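Local coordinates for single-stranded-DNA-specific exonuclease RecJ (Thermus thermophilus, PDB 2ZXP), which degrades single-stranded DNA in the 5' to 3' direction with the help of divalent metal ions and shows no detectable activity on single-stranded RNA, at residues T89-R94 against G189-L194; T134-I139 against V157-T162; K184-G189 against D221-W226. All blocks are in the same frame, centred on the assembly; numbering follows the deposited sequence.

Contact 1: residues T89-R94 against G189-L194; sequences TAILVR and GVAFLL
Leu92 and Ala191 form the tight part of this helix pair. The branch carbon CG of Leu92 lies 3.9 Å from CB of Ala191, and its CD1 methyl touches the same CB, while the other methyl reaches past it to the backbone: Leu92 CD2 is 3.6 Å from Ala191 O. One arm of the leucine thus rests on the alanine methyl and the other on the carbonyl oxygen. The CB of Leu92 does not itself face the partner helix; its CG stands anti to its own carbonyl carbon (chi1 -71°), and that swings the fork across. The short alanine side chain is consistent with the close approach of the pair, whose CA atoms are 6.2 Å apart where the axes of the two short segments come within 8.6 Å.

Helices 83-98 and 187-201 run nearly parallel here, 20° apart in direction, and both pack in the DHH domain with its five-stranded parallel sheet. Val135, just past the C-terminal end of strand 131-134, lies against Leu92.

On the Ile91 side the fit is looser, although every residue that touches is buried. Ile91 points its CB at the other helix, yet its CG2 stays 4.1 Å from Phe192 CA, and its CD1 meets Phe192 CB at 4.3 Å. Leu92 CD2 and Leu194 CD2 are likewise 4.3 Å apart. No hydrogen bond crosses the interface. Further along helix 83-98, and taking no part in the interface, the partly exposed Arg94 ties the helix to Asp291 by a salt bridge.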
# COMPACT_ATOMS: atom_id res chain seq x y z
N THR A 89 10.82 -22.00 -0.32
CA THR A 89 11.41 -23.34 -0.32
C THR A 89 11.73 -23.84 -1.74
O THR A 89 12.65 -24.63 -1.93
CB THR A 89 10.55 -24.38 0.46
OG1 THR A 89 9.89 -25.26 -0.45
CG2 THR A 89 9.57 -23.73 1.34
N ALA A 90 10.99 -23.36 -2.74
CA ALA A 90 11.25 -23.76 -4.12
C ALA A 90 12.59 -23.17 -4.53
O ALA A 90 13.36 -23.79 -5.25
CB ALA A 90 10.16 -23.26 -5.05
N ILE A 91 12.86 -21.96 -4.07
CA ILE A 91 14.12 -21.31 -4.39
C ILE A 91 15.27 -22.13 -3.85
O ILE A 91 16.23 -22.44 -4.57
CB ILE A 91 14.18 -19.88 -3.77
CG1 ILE A 91 13.26 -18.96 -4.58
CG2 ILE A 91 15.64 -19.33 -3.75
CD1 ILE A 91 13.11 -17.62 -3.97
N LEU A 92 15.19 -22.48 -2.56
CA LEU A 92 16.25 -23.24 -1.92
C LEU A 92 16.32 -24.68 -2.44
O LEU A 92 17.41 -25.20 -2.70
CB LEU A 92 16.08 -23.21 -0.40
CG LEU A 92 16.38 -21.84 0.24
CD1 LEU A 92 16.03 -21.88 1.72
CD2 LEU A 92 17.87 -21.50 0.07
N VAL A 93 15.17 -25.33 -2.61
CA VAL A 93 15.19 -26.69 -3.13
C VAL A 93 15.80 -26.71 -4.54
O VAL A 93 16.75 -27.47 -4.78
CB VAL A 93 13.79 -27.32 -3.12
CG1 VAL A 93 13.79 -28.58 -4.03
CG2 VAL A 93 13.39 -27.70 -1.66
N ARG A 94 15.30 -25.88 -5.47
CA ARG A 94 15.89 -25.86 -6.84
C ARG A 94 17.34 -25.39 -6.82
O ARG A 94 18.20 -25.98 -7.50
CB ARG A 94 15.14 -24.93 -7.79
CG ARG A 94 13.89 -25.49 -8.48
CD ARG A 94 13.30 -24.38 -9.37
NE ARG A 94 12.06 -24.72 -10.06
CZ ARG A 94 11.99 -25.48 -11.15
NH1 ARG A 94 13.12 -26.00 -11.67
NH2 ARG A 94 10.80 -25.66 -11.74
N GLY A 189 12.42 -13.73 0.22
CA GLY A 189 13.52 -12.80 0.04
C GLY A 189 14.78 -13.31 0.75
O GLY A 189 15.90 -13.25 0.22
N VAL A 190 14.59 -13.83 1.96
CA VAL A 190 15.70 -14.35 2.73
C VAL A 190 16.20 -15.64 2.08
O VAL A 190 17.42 -15.86 2.02
CB VAL A 190 15.29 -14.59 4.21
CG1 VAL A 190 16.36 -15.38 4.96
CG2 VAL A 190 15.11 -13.24 4.89
N ALA A 191 15.28 -16.47 1.59
CA ALA A 191 15.67 -17.71 0.90
C ALA A 191 16.59 -17.35 -0.27
O ALA A 191 17.64 -17.99 -0.50
CB ALA A 191 14.45 -18.41 0.37
N PHE A 192 16.17 -16.32 -0.99
CA PHE A 192 16.89 -15.80 -2.14
C PHE A 192 18.28 -15.24 -1.76
O PHE A 192 19.27 -15.48 -2.45
CB PHE A 192 16.03 -14.71 -2.78
CG PHE A 192 16.66 -14.08 -3.95
CD1 PHE A 192 16.66 -14.71 -5.18
CD2 PHE A 192 17.29 -12.86 -3.83
CE1 PHE A 192 17.27 -14.13 -6.27
CE2 PHE A 192 17.91 -12.28 -4.91
CZ PHE A 192 17.90 -12.92 -6.14
N LEU A 193 18.36 -14.47 -0.68
CA LEU A 193 19.63 -13.91 -0.25
C LEU A 193 20.59 -15.03 0.15
O LEU A 193 21.77 -15.00 -0.16
CB LEU A 193 19.41 -12.98 0.95
CG LEU A 193 18.56 -11.76 0.58
CD1 LEU A 193 18.07 -11.04 1.84
CD2 LEU A 193 19.40 -10.84 -0.32
N LEU A 194 20.04 -16.05 0.82
CA LEU A 194 20.85 -17.15 1.26
C LEU A 194 21.46 -17.93 0.09
O LEU A 194 22.66 -18.26 0.10
CB LEU A 194 20.02 -18.07 2.17
CG LEU A 194 20.77 -19.32 2.64
CD1 LEU A 194 22.06 -18.87 3.34
CD2 LEU A 194 19.90 -20.17 3.62

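Contact 2: residues T134-I139 against V157-T162; sequences TVDCGI and VTDHHT. With MN (manganese (II) ion), chain B; MN (manganese (II) ion), chain C.
Thr134 and Val157 pair as neighbours in the parallel sheet, and the hydrogen bonds that follow show how a strand end can be fastened beside a metal site. Thr134 O accepts twice from Thr158: from its backbone N at 3.0 Å, and from OG1 at 2.8 Å, the hydroxyl lying in the carbonyl plane on a lone pair. Thr158 OG1 can double the backbone bond because it sits between its own N and carbonyl carbon (chi1 72°). Thr134 OG1 donates within its own segment to Cys137 O, from above the carbonyl plane.

Elsewhere methyl groups pack on polar atoms. Val157 CG1 lies against Thr134 OG1 and 3.5 Å from Cys137 O, beside Gly138 O as well, while Ile139 CG2 is 3.3 Å from Asp159 OD2 and also meets Thr162 O.

Metal coordination dominates the other end. The carboxylate of Asp136 bridges two manganese ions: OD1 binds one at 1.9 Å and OD2 the other at 2.1 Å. His160 NE2 joins the second ion at 2.3 Å, with Asp136 OD2 at the edge of its ring and in plane. A water is shared by both ions. Asp80 and Asp82 also bind the first ion; Asp84 and Asp221 also bind the second.

A second histidine grips the bridge. His161 NE2 donates to Asp136 OD2 at 2.9 Å, through a bent bond (131° at the hydrogen) that meets the oxygen from above the carboxylate plane, the ring and carboxylate planes being 67° apart. Asp136 OD2 is therefore held by both a metal and an N-H. With OD1 on the other ion, the carboxylate is probably held in rotation as well as in place, consistent with a nuclease whose activity is thought to require two metal ions.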
# COMPACT_ATOMS: atom_id res chain seq x y z
N THR A 134 14.62 -24.15 7.72
CA THR A 134 13.25 -23.66 7.83
C THR A 134 13.16 -22.40 7.01
O THR A 134 14.05 -21.57 7.07
CB THR A 134 12.87 -23.29 9.27
OG1 THR A 134 13.76 -22.25 9.74
CG2 THR A 134 12.95 -24.51 10.16
N VAL A 135 12.08 -22.26 6.24
CA VAL A 135 11.90 -21.09 5.41
C VAL A 135 10.62 -20.39 5.84
O VAL A 135 9.59 -21.03 6.04
CB VAL A 135 11.80 -21.47 3.91
CG1 VAL A 135 11.53 -20.25 3.07
CG2 VAL A 135 13.09 -22.12 3.46
N ASP A 136 10.69 -19.08 6.00
CA ASP A 136 9.55 -18.28 6.40
C ASP A 136 8.96 -18.75 7.73
O ASP A 136 7.77 -18.58 7.98
CB ASP A 136 8.48 -18.35 5.31
CG ASP A 136 7.37 -17.33 5.50
OD1 ASP A 136 6.21 -17.67 5.20
OD2 ASP A 136 7.63 -16.18 5.92
N CYS A 137 9.79 -19.35 8.58
CA CYS A 137 9.32 -19.84 9.88
C CYS A 137 10.45 -20.35 10.77
O CYS A 137 11.63 -20.31 10.38
CB CYS A 137 8.27 -20.95 9.71
SG CYS A 137 8.90 -22.62 9.27
N GLY A 138 10.08 -20.82 11.96
CA GLY A 138 11.05 -21.35 12.89
C GLY A 138 11.72 -20.35 13.81
O GLY A 138 12.61 -20.71 14.57
N ILE A 139 11.31 -19.08 13.75
CA ILE A 139 11.92 -18.08 14.62
C ILE A 139 11.50 -18.33 16.08
O ILE A 139 12.29 -18.13 17.00
CB ILE A 139 11.52 -16.64 14.20
CG1 ILE A 139 12.40 -15.61 14.92
CG2 ILE A 139 10.06 -16.38 14.53
CD1 ILE A 139 13.88 -15.74 14.58
N VAL A 157 17.74 -21.60 10.33
CA VAL A 157 16.44 -20.95 10.39
C VAL A 157 16.46 -19.66 9.57
O VAL A 157 17.31 -18.79 9.76
CB VAL A 157 16.09 -20.59 11.85
CG1 VAL A 157 14.75 -19.88 11.91
CG2 VAL A 157 16.11 -21.86 12.71
N THR A 158 15.53 -19.54 8.63
CA THR A 158 15.43 -18.33 7.84
C THR A 158 13.97 -17.96 7.98
O THR A 158 13.07 -18.78 7.75
CB THR A 158 15.84 -18.56 6.35
OG1 THR A 158 14.85 -19.32 5.67
CG2 THR A 158 17.16 -19.32 6.29
N ASP A 159 13.71 -16.74 8.40
CA ASP A 159 12.34 -16.32 8.63
C ASP A 159 12.34 -14.82 8.77
O ASP A 159 13.39 -14.20 8.86
CB ASP A 159 11.86 -16.99 9.92
CG ASP A 159 10.38 -16.85 10.16
OD1 ASP A 159 9.64 -16.49 9.22
OD2 ASP A 159 9.93 -17.10 11.29
N HIS A 160 11.16 -14.21 8.78
CA HIS A 160 11.11 -12.77 8.97
C HIS A 160 9.98 -12.37 9.90
O HIS A 160 9.86 -11.19 10.26
CB HIS A 160 10.97 -12.05 7.62
CG HIS A 160 9.66 -12.28 6.95
ND1 HIS A 160 8.82 -11.24 6.59
CD2 HIS A 160 9.04 -13.41 6.56
CE1 HIS A 160 7.75 -11.73 6.00
NE2 HIS A 160 7.85 -13.05 5.97
N HIS A 161 9.15 -13.34 10.29
CA HIS A 161 8.02 -13.07 11.18
C HIS A 161 8.42 -12.46 12.53
O HIS A 161 9.59 -12.45 12.90
CB HIS A 161 7.22 -14.35 11.43
CG HIS A 161 6.56 -14.90 10.21
ND1 HIS A 161 5.32 -15.51 10.24
CD2 HIS A 161 6.98 -14.96 8.92
CE1 HIS A 161 5.00 -15.91 9.02
NE2 HIS A 161 5.99 -15.59 8.20
N THR A 162 7.44 -11.95 13.26
CA THR A 162 7.72 -11.38 14.57
C THR A 162 8.44 -12.47 15.39
O THR A 162 7.87 -13.54 15.67
CB THR A 162 6.40 -10.96 15.28
OG1 THR A 162 5.76 -9.91 14.52
CG2 THR A 162 6.67 -10.47 16.71
MN MN B . 6.46 -14.63 5.14
MN MN C . 4.30 -17.59 5.37
O HOH W 1 3.99 -15.10 4.95

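Contact 3: residues K184-G189 against D221-W226; sequences KPTGAG and DVAPLW. With MN (manganese (II) ion), chain B.
The methyl of Thr186 lies in the corner made by two residues of the opposite loop, CG2 standing 3.4 Å from Ala223 CB, a close carbon contact, and 3.6 Å from Asp221 CB. One torsion sorts the two branches of this threonine. With chi1 at 60°, CG2 lies anti to the carbonyl carbon and faces the loop, whereas OG1 is left between the backbone N and the carbonyl carbon and makes its hydrogen bond with Asp84, a ligand of the second manganese. The side chains of Thr186 and Asp221 run antiparallel, meeting through their carbons, while the carboxylate of Asp221 continues toward the metal.

Thr186 holds the N-cap position of helix 187-201, and Asp84 also accepts from the backbone N of Ala188 in its first turn; the helix start and the metal site are therefore built from shared parts. On the other segment, helix 211-220 ends in a Schellman motif: the chain turns at Val222, where phi is positive (53°), between Asp221 and Ala223, both of which touch Thr186. Asp221, at the end of helix 211-220, binds the manganese directly, and the start of helix 187-201 grips its ligand Asp84.

Asp221 binds that ion through a single oxygen, OD1, at 2.0 Å, whereas OD2 lies 3.5 Å from it. Its CG adopts an unusual rotation about the first bond, chi1 -109°, away from the staggered positions. His160 and Asp136 belong to the same coordination shell.

Toward solvent the contact thins to Lys184, whose CB lies 4.0 Å from Pro224 CD. Its chain then bends at chi2 and chi3, carrying the amine away from the loop, while Asn229 binds both Lys184 O and Pro224 O.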
# COMPACT_ATOMS: atom_id res chain seq x y z
N LYS A 184 13.23 -4.85 4.67
CA LYS A 184 12.28 -5.81 5.21
C LYS A 184 12.04 -7.00 4.27
O LYS A 184 10.92 -7.23 3.82
CB LYS A 184 10.95 -5.10 5.49
CG LYS A 184 11.07 -3.84 6.34
CD LYS A 184 10.64 -4.09 7.80
CE LYS A 184 9.16 -4.56 7.88
NZ LYS A 184 8.67 -4.71 9.30
N PRO A 185 13.09 -7.77 3.96
CA PRO A 185 12.86 -8.92 3.07
C PRO A 185 11.93 -9.95 3.71
O PRO A 185 11.87 -10.08 4.93
CB PRO A 185 14.28 -9.45 2.85
CG PRO A 185 14.98 -9.07 4.13
CD PRO A 185 14.50 -7.66 4.34
N THR A 186 11.18 -10.69 2.89
CA THR A 186 10.28 -11.73 3.42
C THR A 186 10.99 -13.09 3.43
O THR A 186 12.19 -13.18 3.20
CB THR A 186 8.98 -11.85 2.57
OG1 THR A 186 9.31 -12.20 1.21
CG2 THR A 186 8.24 -10.53 2.55
N GLY A 187 10.22 -14.16 3.70
CA GLY A 187 10.79 -15.50 3.72
C GLY A 187 11.45 -15.86 2.39
O GLY A 187 12.58 -16.36 2.36
N ALA A 188 10.75 -15.63 1.28
CA ALA A 188 11.33 -15.92 -0.03
C ALA A 188 12.51 -14.96 -0.28
O ALA A 188 13.49 -15.33 -0.92
CB ALA A 188 10.27 -15.78 -1.13
N GLY A 189 12.42 -13.73 0.22
CA GLY A 189 13.52 -12.80 0.04
C GLY A 189 14.78 -13.31 0.75
O GLY A 189 15.90 -13.25 0.22
N ASP A 221 3.36 -11.50 0.57
CA ASP A 221 3.44 -11.19 1.99
C ASP A 221 3.18 -9.73 2.33
O ASP A 221 3.33 -9.34 3.49
CB ASP A 221 4.80 -11.57 2.57
CG ASP A 221 4.71 -12.76 3.45
OD1 ASP A 221 5.62 -13.00 4.27
OD2 ASP A 221 3.70 -13.48 3.32
N VAL A 222 2.81 -8.94 1.33
CA VAL A 222 2.50 -7.53 1.49
C VAL A 222 3.64 -6.79 2.19
O VAL A 222 3.40 -5.98 3.07
CB VAL A 222 1.18 -7.34 2.31
CG1 VAL A 222 0.66 -5.90 2.16
CG2 VAL A 222 0.11 -8.33 1.82
N ALA A 223 4.88 -7.09 1.81
CA ALA A 223 6.03 -6.44 2.40
C ALA A 223 6.18 -5.06 1.76
O ALA A 223 5.73 -4.82 0.64
CB ALA A 223 7.29 -7.26 2.18
N PRO A 224 6.83 -4.13 2.48
CA PRO A 224 7.01 -2.78 1.94
C PRO A 224 7.90 -2.82 0.71
O PRO A 224 9.00 -3.36 0.75
CB PRO A 224 7.67 -2.03 3.11
CG PRO A 224 7.28 -2.86 4.34
CD PRO A 224 7.43 -4.26 3.81
N LEU A 225 7.40 -2.23 -0.38
CA LEU A 225 8.12 -2.20 -1.63
C LEU A 225 9.01 -0.98 -1.86
O LEU A 225 8.72 -0.12 -2.68
CB LEU A 225 7.15 -2.34 -2.78
CG LEU A 225 6.22 -3.56 -2.78
CD1 LEU A 225 5.58 -3.69 -4.17
CD2 LEU A 225 7.02 -4.85 -2.44
N TRP A 226 10.10 -0.91 -1.11
CA TRP A 226 11.06 0.16 -1.27
C TRP A 226 12.43 -0.47 -1.07
O TRP A 226 12.54 -1.59 -0.56
CB TRP A 226 10.82 1.30 -0.27
CG TRP A 226 10.72 0.91 1.18
CD1 TRP A 226 11.70 0.37 1.97
CD2 TRP A 226 9.57 1.08 2.03
NE1 TRP A 226 11.24 0.19 3.26
CE2 TRP A 226 9.93 0.62 3.33
CE3 TRP A 226 8.27 1.58 1.83
CZ2 TRP A 226 9.04 0.64 4.41
CZ3 TRP A 226 7.38 1.61 2.91
CH2 TRP A 226 7.77 1.14 4.18
MN MN B . 6.46 -14.63 5.14
O HOH W 1 3.99 -15.10 4.95

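How the contacts relate
The three contacts lie close together, their centres 12 to 13 Å apart. In sequence, contact 2 falls wholly between the two segments of contact 1 and closes before contact 3 opens, while contacts 1 and 3 interleave and share Gly189 on helix 187-201. Contact 1, which joins that helix to helix 83-98, packs against Val135 at the end of strand 131-134, with Leu92 CD1 3.4 Å from Val135 CG2. Contacts 2 and 3 meet at the same manganese and the same water, where His160 NE2 and Asp221 OD1 approach to 2.8 Å. Together the contacts bring together segments distant in sequence around one two-metal site.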